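Local coordinates for putative peptidase (Chlamydophila abortus, PDB 3CE2), which is probably a zinc-dependent oligopeptidase of the M3B (PepF-like) family that degrades small bioactive peptides, at residues A90-D95 and G373-G378. Residues are numbered along the deposited sequence; the frame is centred on the assembly and turned at random.
Sequences AHLTHD and GAYSSG
Tyr-375 spans the gap between its strand and the helix, its hydroxyl end lodged among His-91, Leu-92 and Asp-95. The backbones themselves stay apart, the axes of helix 90-95 and strand 375-377 approaching no closer than 11.2 Å, which leaves the join to side chains. Tyr-375 OH donates a hydrogen bond of 2.7 Å to Asp-95 OD2 and uses the anti lone pair of that oxygen, the one facing away from OD1. Carboxylate and phenol planes are turned 59° from each other, and OD2 lies at the ring edge, near its plane. The other oxygen, OD1, forms a salt bridge with Arg-371, so the buried carboxylate is held at both oxygens, which would favour its charged form. His-91, with CG anti to its backbone N (chi1 162°), meets the tyrosine tip to tip. Its CE1 comes to 3.6 Å from Tyr-375 OH, and the two rings are oblique, with planes at 34°. Leu-92 adds apolar cover at the edge of the phenol, its CD2 lying 4.3 Å from Tyr-375 CE1; the same methyl comes within 4.4 Å of Ser-377 CB. Ser-376 points away from the helix and hydrogen-bonds through OG to Glu-403 of the HExxH zinc motif. Strand 375-377 is thus placed between helix 66-96 and metal-binding helix 394-416, as an outer strand of a small mixed sheet, paired antiparallel with strand 385-387, while helix 101-120 packs against His-91.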
loop_
_atom_site.group_PDB
_atom_site.type_symbol
_atom_site.label_atom_id
_atom_site.label_comp_id
_atom_site.label_asym_id
_atom_site.label_seq_id
_atom_site.Cartn_x
_atom_site.Cartn_y
_atom_site.Cartn_z
ATOM N N ALA A 90 -7.809 21.962 -3.970
ATOM C CA ALA A 90 -7.316 22.612 -2.751
ATOM C C ALA A 90 -6.048 21.929 -2.191
ATOM O O ALA A 90 -5.052 22.588 -1.860
ATOM C CB ALA A 90 -8.406 22.647 -1.708
ATOM N N HIS A 91 -6.095 20.605 -2.107
ATOM C CA HIS A 91 -4.984 19.806 -1.575
ATOM C C HIS A 91 -3.714 19.943 -2.431
ATOM O O HIS A 91 -2.606 20.063 -1.912
ATOM C CB HIS A 91 -5.429 18.343 -1.430
ATOM C CG HIS A 91 -4.304 17.371 -1.308
ATOM N ND1 HIS A 91 -3.838 16.631 -2.381
ATOM C CD2 HIS A 91 -3.554 17.006 -0.238
ATOM C CE1 HIS A 91 -2.839 15.865 -1.979
ATOM N NE2 HIS A 91 -2.650 16.069 -0.684
ATOM N N LEU A 92 -3.875 19.931 -3.747
ATOM C CA LEU A 92 -2.731 20.079 -4.627
ATOM C C LEU A 92 -2.144 21.476 -4.441
ATOM O O LEU A 92 -0.926 21.636 -4.439
ATOM C CB LEU A 92 -3.134 19.881 -6.093
ATOM C CG LEU A 92 -3.578 18.528 -6.643
ATOM C CD1 LEU A 92 -3.863 18.675 -8.151
ATOM C CD2 LEU A 92 -2.542 17.445 -6.391
ATOM N N THR A 93 -3.017 22.480 -4.304
ATOM C CA THR A 93 -2.598 23.880 -4.144
ATOM C C THR A 93 -1.791 24.049 -2.849
ATOM O O THR A 93 -0.688 24.588 -2.856
ATOM C CB THR A 93 -3.829 24.853 -4.165
ATOM O OG1 THR A 93 -4.380 24.906 -5.492
ATOM C CG2 THR A 93 -3.435 26.271 -3.728
ATOM N N HIS A 94 -2.351 23.540 -1.760
ATOM C CA HIS A 94 -1.709 23.485 -0.468
ATOM C C HIS A 94 -0.332 22.842 -0.500
ATOM O O HIS A 94 0.571 23.279 0.187
ATOM C CB HIS A 94 -2.625 22.741 0.504
ATOM C CG HIS A 94 -1.999 22.432 1.828
ATOM N ND1 HIS A 94 -1.653 23.410 2.738
ATOM C CD2 HIS A 94 -1.687 21.248 2.412
ATOM C CE1 HIS A 94 -1.154 22.840 3.822
ATOM N NE2 HIS A 94 -1.163 21.529 3.651
ATOM N N ASP A 95 -0.154 21.795 -1.292
ATOM C CA ASP A 95 1.100 21.067 -1.257
ATOM C C ASP A 95 2.220 21.795 -1.982
ATOM O O ASP A 95 3.408 21.463 -1.821
ATOM C CB ASP A 95 0.911 19.663 -1.812
ATOM C CG ASP A 95 0.229 18.735 -0.825
ATOM O OD1 ASP A 95 0.067 19.132 0.350
ATOM O OD2 ASP A 95 -0.148 17.611 -1.224
ATOM N N GLY A 373 8.624 14.342 -0.163
ATOM C CA GLY A 373 8.464 13.022 -0.757
ATOM C C GLY A 373 7.792 13.070 -2.122
ATOM O O GLY A 373 8.104 13.951 -2.930
ATOM N N ALA A 374 6.861 12.141 -2.362
ATOM C CA ALA A 374 6.231 11.964 -3.680
ATOM C C ALA A 374 4.879 11.246 -3.636
ATOM O O ALA A 374 4.601 10.468 -2.718
ATOM C CB ALA A 374 7.175 11.222 -4.615
ATOM N N TYR A 375 4.046 11.509 -4.639
ATOM C CA TYR A 375 2.756 10.831 -4.768
ATOM C C TYR A 375 2.088 11.071 -6.113
ATOM O O TYR A 375 2.539 11.897 -6.900
ATOM C CB TYR A 375 1.789 11.249 -3.644
ATOM C CG TYR A 375 1.354 12.696 -3.695
ATOM C CD1 TYR A 375 0.568 13.184 -4.755
ATOM C CD2 TYR A 375 1.704 13.582 -2.671
ATOM C CE1 TYR A 375 0.150 14.518 -4.788
ATOM C CE2 TYR A 375 1.293 14.921 -2.691
ATOM C CZ TYR A 375 0.518 15.385 -3.748
ATOM O OH TYR A 375 0.132 16.711 -3.769
ATOM N N SER A 376 1.005 10.325 -6.349
ATOM C CA SER A 376 0.091 10.534 -7.462
ATOM C C SER A 376 -1.269 10.825 -6.902
ATOM O O SER A 376 -1.692 10.226 -5.921
ATOM C CB SER A 376 -0.033 9.272 -8.292
ATOM O OG SER A 376 1.199 8.596 -8.282
ATOM N N SER A 377 -1.982 11.730 -7.543
ATOM C CA SER A 377 -3.300 12.074 -7.078
ATOM C C SER A 377 -4.071 12.555 -8.290
ATOM O O SER A 377 -3.590 12.457 -9.407
ATOM C CB SER A 377 -3.215 13.155 -5.978
ATOM O OG SER A 377 -4.498 13.557 -5.536
ATOM N N GLY A 378 -5.261 13.089 -8.064
ATOM C CA GLY A 378 -6.116 13.533 -9.147
ATOM C C GLY A 378 -7.469 12.987 -8.798
ATOM O O GLY A 378 -7.640 12.375 -7.748
#